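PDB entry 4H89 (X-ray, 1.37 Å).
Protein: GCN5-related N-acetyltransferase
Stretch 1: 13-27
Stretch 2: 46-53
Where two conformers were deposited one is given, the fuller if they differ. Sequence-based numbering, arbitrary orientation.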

ATOM      1  N   ASP A  13     -16.998 -18.842  -1.014  1.00 14.23           N
ATOM      2  CA  ASP A  13     -17.273 -17.437  -0.915  1.00 15.55           C
ATOM      3  C   ASP A  13     -17.908 -17.133   0.461  1.00 14.58           C
ATOM      4  O   ASP A  13     -18.749 -17.859   0.971  1.00 15.46           O
ATOM      5  N   ALA A  14     -17.482 -16.034   1.066  1.00 14.77           N
ATOM      6  CA  ALA A  14     -18.062 -15.565   2.307  1.00 14.76           C
ATOM      7  C   ALA A  14     -19.491 -15.099   2.034  1.00 17.41           C
ATOM      8  O   ALA A  14     -19.770 -14.515   0.994  1.00 20.64           O
ATOM      9  N   GLU A  15     -20.370 -15.359   3.001  1.00 17.20           N
ATOM     10  CA  GLU A  15     -21.743 -14.878   2.996  1.00 20.18           C
ATOM     11  C   GLU A  15     -21.794 -13.748   3.993  1.00 18.19           C
ATOM     12  O   GLU A  15     -20.984 -13.693   4.916  1.00 17.49           O
ATOM     13  N   ASP A  16     -22.730 -12.836   3.838  1.00 20.33           N
ATOM     14  CA  ASP A  16     -22.847 -11.698   4.771  1.00 19.85           C
ATOM     15  C   ASP A  16     -22.978 -12.114   6.222  1.00 20.71           C
ATOM     16  O   ASP A  16     -22.343 -11.525   7.124  1.00 22.58           O
ATOM     17  N   ALA A  17     -23.689 -13.210   6.424  1.00 19.14           N
ATOM     18  CA  ALA A  17     -23.864 -13.805   7.725  1.00 22.97           C
ATOM     19  C   ALA A  17     -22.609 -14.371   8.359  1.00 20.22           C
ATOM     20  O   ALA A  17     -22.631 -14.636   9.574  1.00 20.36           O
ATOM     21  N   ASP A  18     -21.516 -14.577   7.591  1.00 17.69           N
ATOM     22  CA  ASP A  18     -20.248 -15.047   8.178  1.00 16.53           C
ATOM     23  C   ASP A  18     -19.488 -13.949   8.911  1.00 16.27           C
ATOM     24  O   ASP A  18     -18.575 -14.246   9.666  1.00 17.69           O
ATOM     25  N   TRP A  19     -19.819 -12.675   8.667  1.00 15.65           N
ATOM     26  CA  TRP A  19     -18.995 -11.580   9.220  1.00 17.10           C
ATOM     27  C   TRP A  19     -18.850 -11.631  10.755  1.00 15.04           C
ATOM     28  O   TRP A  19     -17.746 -11.434  11.258  1.00 15.05           O
ATOM     29  N   PRO A  20     -19.927 -11.898  11.508  1.00 15.03           N
ATOM     30  CA  PRO A  20     -19.744 -11.981  12.953  1.00 16.44           C
ATOM     31  C   PRO A  20     -18.759 -12.993  13.437  1.00 16.91           C
ATOM     32  O   PRO A  20     -18.167 -12.787  14.474  1.00 18.21           O
ATOM     33  N   ALA A  21     -18.535 -14.069  12.682  1.00 15.52           N
ATOM     34  CA  ALA A  21     -17.535 -15.063  13.036  1.00 16.82           C
ATOM     35  C   ALA A  21     -16.144 -14.622  12.658  1.00 15.19           C
ATOM     36  O   ALA A  21     -15.162 -15.028  13.278  1.00 16.64           O
ATOM     37  N   ILE A  22     -16.013 -13.765  11.649  1.00 14.74           N
ATOM     38  CA  ILE A  22     -14.712 -13.256  11.188  1.00 14.81           C
ATOM     39  C   ILE A  22     -14.177 -12.125  12.050  1.00 13.48           C
ATOM     40  O   ILE A  22     -12.977 -12.031  12.327  1.00 15.81           O
ATOM     41  N   LEU A  23     -15.063 -11.253  12.499  1.00 14.83           N
ATOM     42  CA  LEU A  23     -14.721 -10.074  13.324  1.00 17.15           C
ATOM     43  C   LEU A  23     -13.766 -10.390  14.488  1.00 15.16           C
ATOM     44  O   LEU A  23     -12.772  -9.706  14.639  1.00 16.13           O
ATOM     45  N   PRO A  24     -14.052 -11.431  15.292  1.00 15.61           N
ATOM     46  CA  PRO A  24     -13.084 -11.712  16.367  1.00 17.22           C
ATOM     47  C   PRO A  24     -11.703 -12.058  15.898  1.00 16.33           C
ATOM     48  O   PRO A  24     -10.743 -11.815  16.641  1.00 18.08           O
ATOM     49  N   PHE A  25     -11.547 -12.635  14.699  1.00 18.87           N
ATOM     50  CA  PHE A  25     -10.189 -12.890  14.189  1.00 17.58           C
ATOM     51  C   PHE A  25      -9.437 -11.623  13.990  1.00 17.92           C
ATOM     52  O   PHE A  25      -8.265 -11.534  14.288  1.00 18.50           O
ATOM     53  N   PHE A  26     -10.117 -10.655  13.382  1.00 17.91           N
ATOM     54  CA  PHE A  26      -9.549  -9.347  13.161  1.00 17.98           C
ATOM     55  C   PHE A  26      -9.095  -8.736  14.468  1.00 15.35           C
ATOM     56  O   PHE A  26      -7.973  -8.239  14.605  1.00 17.70           O
ATOM     57  N   ARG A  27      -9.993  -8.714  15.446  1.00 15.72           N
ATOM     58  CA  ARG A  27      -9.645  -8.180  16.765  1.00 15.57           C
ATOM     59  C   ARG A  27      -8.445  -8.884  17.396  1.00 15.54           C
ATOM     60  O   ARG A  27      -7.578  -8.184  17.959  1.00 16.52           O
ATOM     61  N   GLN A  46     -16.302  -0.439  10.076  1.00 13.65           N
ATOM     62  CA  GLN A  46     -15.130  -0.092   9.293  1.00 15.64           C
ATOM     63  C   GLN A  46     -14.327  -1.362   8.966  1.00 13.79           C
ATOM     64  O   GLN A  46     -13.850  -1.500   7.834  1.00 17.91           O
ATOM     65  N   ALA A  47     -14.131  -2.241   9.938  1.00 15.36           N
ATOM     66  CA  ALA A  47     -13.454  -3.483   9.681  1.00 14.89           C
ATOM     67  C   ALA A  47     -14.209  -4.309   8.632  1.00 14.75           C
ATOM     68  O   ALA A  47     -13.585  -4.871   7.721  1.00 15.71           O
ATOM     69  N   ARG A  48     -15.533  -4.351   8.710  0.60 14.84           N
ATOM     70  CA  ARG A  48     -16.314  -5.094   7.774  0.60 16.06           C
ATOM     71  C   ARG A  48     -16.139  -4.540   6.347  0.60 14.16           C
ATOM     72  O   ARG A  48     -15.995  -5.297   5.372  0.60 16.57           O
ATOM     73  N   SER A  49     -16.167  -3.211   6.215  1.00 16.39           N
ATOM     74  CA  SER A  49     -15.960  -2.582   4.905  1.00 19.47           C
ATOM     75  C   SER A  49     -14.593  -2.907   4.310  1.00 19.28           C
ATOM     76  O   SER A  49     -14.473  -3.074   3.076  1.00 26.81           O
ATOM     77  N   LEU A  50     -13.565  -2.983   5.154  0.50 20.25           N
ATOM     78  CA  LEU A  50     -12.233  -3.276   4.671  0.50 21.37           C
ATOM     79  C   LEU A  50     -12.127  -4.731   4.250  0.50 19.27           C
ATOM     80  O   LEU A  50     -11.399  -5.041   3.312  0.50 26.99           O
ATOM     81  N   TRP A  51     -12.874  -5.615   4.913  1.00 18.57           N
ATOM     82  CA  TRP A  51     -12.696  -7.053   4.735  1.00 18.14           C
ATOM     83  C   TRP A  51     -13.652  -7.739   3.753  1.00 18.52           C
ATOM     84  O   TRP A  51     -13.232  -8.550   2.918  1.00 18.77           O
HETATM   85  N   MSE A  52     -14.937  -7.504   3.901  1.00 18.77           N
HETATM   86  CA  MSE A  52     -15.979  -8.052   3.059  1.00 16.60           C
HETATM   87  C   MSE A  52     -15.958  -7.310   1.755  1.00 18.37           C
HETATM   88  O   MSE A  52     -15.683  -6.122   1.710  1.00 22.65           O
ATOM     89  N   THR A  53     -16.182  -8.056   0.669  1.00 20.37           N
ATOM     90  CA  THR A  53     -16.122  -7.534  -0.699  1.00 19.58           C
ATOM     91  C   THR A  53     -17.509  -7.253  -1.183  1.00 22.43           C
ATOM     92  O   THR A  53     -18.330  -8.184  -1.302  1.00 25.80           O
TER

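The two stretches meet through side chains, and the contact is almost wholly apolar. No hydrogen bond crosses between them. Helix 19-27 and helix 46-51 run at 100° to each other, with their axes 10.7 Å apart at closest approach.

Trp19 has the largest area covered by the other stretch, 109 Å². Its CA-to-CB bond points toward the second stretch, and chi1 is t (171°) with chi2 at -108°. This carries the ring across to the other helix, where it lies against Ala47, Arg48, Trp51 and Met52. Arg48 covers one face. Its CG sits 3.6 Å from the centroid of the Trp19 five-membered ring, only 2° off the normal, a clear CH-pi contact. Arg48 CB is 3.5 Å from Trp19 CE2. The chi1 and chi2 of Arg48 are both t, so the start of the chain is extended over the indole. Chi3 then turns to p (55°). The CA-to-CB bond is sideways, and the residue remains exposed. Two conformers were deposited for it, and one is described here.

The six-membered ring of Trp19 meets Ala47 and Trp51. Trp19 CH2 is 4.0 Å from Ala47 CB, and Trp19 CZ3 is 3.8 Å from Trp51 CB. Ala47 also serves a second aromatic ring. Its CB lies over one face of Phe26, 4.2 Å from the ring centroid, in another CH-pi contact. Phe26 chi1 is t (174°), like that of Trp19, and its CA-to-CB bond also points toward the second stretch. The small methyl of Ala47 thus touches both rings.

The CA-to-CB bond of Trp51 points toward the first stretch, with chi1 t (-167°) and chi2 -98°. Its ring passes by Ile22, whose CG2 is 3.9 Å from Trp51 CD1. Trp51 NE1 finds its hydrogen bond elsewhere in the structure. Ile22 is m at chi1 and t at chi2. Ile22 CD1 lies 4.1 Å from Met52 SE.

Met52, a selenomethionine, is the first residue after the helix to leave helical phi/psi. All three of its chi angles are m (-61°, -59°, -76°), so the chain is curled rather than extended. Its CG packs 3.9 Å from Trp19 CE3. The selenium is 5.2 Å from the centroid of the Trp19 six-membered ring, in an oblique approach. The terminal CE reaches the loop before the helix, 4.1 Å from Ala14 CB and 3.5 Å from Glu15 O.

That loop is held by its own polar bonds. Glu15 N donates to Asp18 OD2 at 2.8 Å, nearly straight at 176°. Asp18 chi1 is m (-65°), which brings the carboxylate back to this amide. Glu15 O accepts from Asp18 N at 2.9 Å. The CA-to-CB bond of Glu15 points away from the second stretch; its chi1 is also m.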

ATOM      1  CB  ASP A  13     -18.263 -16.950  -1.977  1.00 17.17           C
ATOM      2  CG  ASP A  13     -17.714 -16.950  -3.370  1.00 22.99           C
ATOM      3  OD1 ASP A  13     -16.597 -17.396  -3.641  1.00 21.40           O
ATOM      4  OD2 ASP A  13     -18.499 -16.494  -4.237  1.00 32.45           O
ATOM      5  CB  ALA A  14     -17.234 -14.431   2.875  1.00 15.69           C
ATOM      6  CB  GLU A  15     -22.704 -16.024   3.402  1.00 23.58           C
ATOM      7  CG  GLU A  15     -22.689 -17.133   2.316  1.00 32.36           C
ATOM      8  CD  GLU A  15     -23.226 -18.527   2.710  1.00 50.77           C
ATOM      9  OE1 GLU A  15     -23.972 -18.672   3.708  1.00 59.65           O
ATOM     10  OE2 GLU A  15     -22.896 -19.512   1.980  1.00 53.66           O
ATOM     11  CB  ASP A  16     -24.022 -10.843   4.385  1.00 21.64           C
ATOM     12  CG  ASP A  16     -23.835 -10.214   3.040  1.00 25.88           C
ATOM     13  OD1 ASP A  16     -22.909  -9.360   2.913  1.00 30.60           O
ATOM     14  OD2 ASP A  16     -24.582 -10.614   2.114  1.00 28.64           O
ATOM     15  CB  ALA A  17     -24.942 -14.876   7.652  1.00 27.76           C
ATOM     16  CB  ASP A  18     -19.367 -15.593   7.053  1.00 16.84           C
ATOM     17  CG  ASP A  18     -19.931 -16.813   6.390  1.00 18.12           C
ATOM     18  OD1 ASP A  18     -20.534 -17.655   7.045  1.00 21.94           O
ATOM     19  OD2 ASP A  18     -19.660 -16.966   5.163  1.00 18.90           O
ATOM     20  CB  TRP A  19     -19.448 -10.193   8.716  1.00 17.55           C
ATOM     21  CG  TRP A  19     -18.774  -9.084   9.426  1.00 15.97           C
ATOM     22  CD1 TRP A  19     -19.339  -8.231  10.339  1.00 18.00           C
ATOM     23  CD2 TRP A  19     -17.360  -8.787   9.437  1.00 16.07           C
ATOM     24  NE1 TRP A  19     -18.385  -7.414  10.851  1.00 19.00           N
ATOM     25  CE2 TRP A  19     -17.169  -7.713  10.295  1.00 18.32           C
ATOM     26  CE3 TRP A  19     -16.261  -9.293   8.748  1.00 15.25           C
ATOM     27  CZ2 TRP A  19     -15.928  -7.173  10.534  1.00 18.68           C
ATOM     28  CZ3 TRP A  19     -15.010  -8.759   8.976  1.00 16.25           C
ATOM     29  CH2 TRP A  19     -14.862  -7.697   9.875  1.00 17.66           C
ATOM     30  CB  PRO A  20     -21.174 -12.260  13.475  1.00 18.95           C
ATOM     31  CG  PRO A  20     -22.049 -11.665  12.432  1.00 18.58           C
ATOM     32  CD  PRO A  20     -21.350 -11.983  11.153  1.00 17.06           C
ATOM     33  CB  ALA A  21     -17.868 -16.375  12.345  1.00 19.25           C
ATOM     34  CB  ILE A  22     -14.818 -12.790   9.705  1.00 14.03           C
ATOM     35  CG1 ILE A  22     -15.247 -13.961   8.827  1.00 15.03           C
ATOM     36  CG2 ILE A  22     -13.481 -12.185   9.232  1.00 16.78           C
ATOM     37  CD1 ILE A  22     -15.677 -13.537   7.450  1.00 15.36           C
ATOM     38  CB  LEU A  23     -16.014  -9.368  13.787  1.00 17.59           C
ATOM     39  CG  LEU A  23     -15.822  -8.218  14.776  1.00 17.87           C
ATOM     40  CD1 LEU A  23     -15.039  -7.068  14.185  1.00 19.44           C
ATOM     41  CD2 LEU A  23     -17.195  -7.725  15.230  1.00 22.81           C
ATOM     42  CB  PRO A  24     -13.738 -12.842  17.182  1.00 21.11           C
ATOM     43  CG  PRO A  24     -14.969 -13.255  16.457  1.00 23.63           C
ATOM     44  CD  PRO A  24     -15.254 -12.280  15.359  1.00 18.16           C
ATOM     45  CB  PHE A  25     -10.158 -13.577  12.808  1.00 20.74           C
ATOM     46  CG  PHE A  25     -10.971 -14.823  12.686  1.00 18.32           C
ATOM     47  CD1 PHE A  25     -11.351 -15.548  13.792  1.00 19.96           C
ATOM     48  CD2 PHE A  25     -11.342 -15.260  11.405  1.00 20.45           C
ATOM     49  CE1 PHE A  25     -12.119 -16.679  13.664  1.00 21.40           C
ATOM     50  CE2 PHE A  25     -12.137 -16.384  11.273  1.00 20.63           C
ATOM     51  CZ  PHE A  25     -12.498 -17.110  12.403  1.00 20.33           C
ATOM     52  CB  PHE A  26     -10.523  -8.444  12.375  1.00 17.10           C
ATOM     53  CG  PHE A  26     -10.035  -7.051  12.247  1.00 16.88           C
ATOM     54  CD1 PHE A  26      -9.033  -6.736  11.345  1.00 23.19           C
ATOM     55  CD2 PHE A  26     -10.506  -6.047  13.037  1.00 19.32           C
ATOM     56  CE1 PHE A  26      -8.562  -5.451  11.217  1.00 24.92           C
ATOM     57  CE2 PHE A  26      -9.992  -4.755  12.937  1.00 22.21           C
ATOM     58  CZ  PHE A  26      -9.034  -4.458  12.023  1.00 22.91           C
ATOM     59  CB  ARG A  27     -10.844  -8.186  17.694  1.00 15.14           C
ATOM     60  CG  ARG A  27     -11.991  -7.320  17.240  1.00 16.06           C
ATOM     61  CD  ARG A  27     -11.647  -5.847  17.099  1.00 16.77           C
ATOM     62  NE  ARG A  27     -12.834  -5.097  16.744  1.00 16.72           N
ATOM     63  CZ  ARG A  27     -12.815  -3.877  16.240  1.00 15.82           C
ATOM     64  NH1 ARG A  27     -11.700  -3.251  15.961  1.00 16.73           N
ATOM     65  NH2 ARG A  27     -13.949  -3.288  15.925  1.00 16.51           N
ATOM     66  CB  GLN A  46     -14.247   0.900  10.005  1.00 16.32           C
ATOM     67  CG  GLN A  46     -14.786   2.347  10.059  1.00 15.86           C
ATOM     68  CD  GLN A  46     -13.859   3.221  10.849  1.00 16.45           C
ATOM     69  OE1 GLN A  46     -13.595   2.958  12.017  1.00 16.67           O
ATOM     70  NE2 GLN A  46     -13.319   4.218  10.218  1.00 21.46           N
ATOM     71  CB  ALA A  47     -13.208  -4.236  10.976  1.00 16.57           C
ATOM     72  CB  ARG A  48     -17.766  -5.033   8.170  0.60 14.84           C
ATOM     73  CG  ARG A  48     -18.657  -5.900   7.312  0.60 16.17           C
ATOM     74  CD  ARG A  48     -20.120  -5.768   7.675  0.60 15.72           C
ATOM     75  NE  ARG A  48     -20.560  -4.362   7.625  0.60 14.16           N
ATOM     76  CZ  ARG A  48     -21.659  -3.910   8.202  0.60 14.63           C
ATOM     77  NH1 ARG A  48     -22.487  -4.736   8.838  0.60 17.67           N
ATOM     78  NH2 ARG A  48     -21.896  -2.619   8.153  0.60 14.10           N
ATOM     79  CB  SER A  49     -16.137  -1.082   5.010  1.00 22.22           C
ATOM     80  OG  SER A  49     -17.536  -0.820   5.100  1.00 26.71           O
ATOM     81  CB  LEU A  50     -11.199  -2.967   5.737  0.50 28.49           C
ATOM     82  CG  LEU A  50     -10.903  -1.480   5.969  0.50 27.12           C
ATOM     83  CD1 LEU A  50      -9.707  -1.371   6.899  0.50 35.34           C
ATOM     84  CD2 LEU A  50     -10.621  -0.696   4.675  0.50 27.69           C
ATOM     85  CB  TRP A  51     -12.770  -7.752   6.108  1.00 16.43           C
ATOM     86  CG  TRP A  51     -12.299  -9.145   5.987  1.00 17.47           C
ATOM     87  CD1 TRP A  51     -13.048 -10.259   5.858  1.00 16.91           C
ATOM     88  CD2 TRP A  51     -10.942  -9.545   5.929  1.00 17.18           C
ATOM     89  NE1 TRP A  51     -12.235 -11.345   5.660  1.00 17.38           N
ATOM     90  CE2 TRP A  51     -10.927 -10.928   5.712  1.00 16.37           C
ATOM     91  CE3 TRP A  51      -9.732  -8.858   6.013  1.00 19.75           C
ATOM     92  CZ2 TRP A  51      -9.740 -11.654   5.620  1.00 16.40           C
ATOM     93  CZ3 TRP A  51      -8.546  -9.578   5.902  1.00 20.81           C
ATOM     94  CH2 TRP A  51      -8.567 -10.955   5.688  1.00 17.71           C
HETATM   95  CB  MSE A  52     -17.349  -7.920   3.732  1.00 16.55           C
HETATM   96  CG  MSE A  52     -17.470  -8.658   5.052  1.00 17.90           C
HETATM   97 SE   MSE A  52     -17.173 -10.576   5.078  0.80 17.68          SE
HETATM   98  CE  MSE A  52     -18.831 -10.996   4.317  1.00 18.72           C
ATOM     99  CB  THR A  53     -15.572  -8.596  -1.678  1.00 22.36           C
ATOM    100  OG1 THR A  53     -14.265  -8.886  -1.332  1.00 22.49           O
ATOM    101  CG2 THR A  53     -15.570  -8.051  -3.075  1.00 22.40           C
TER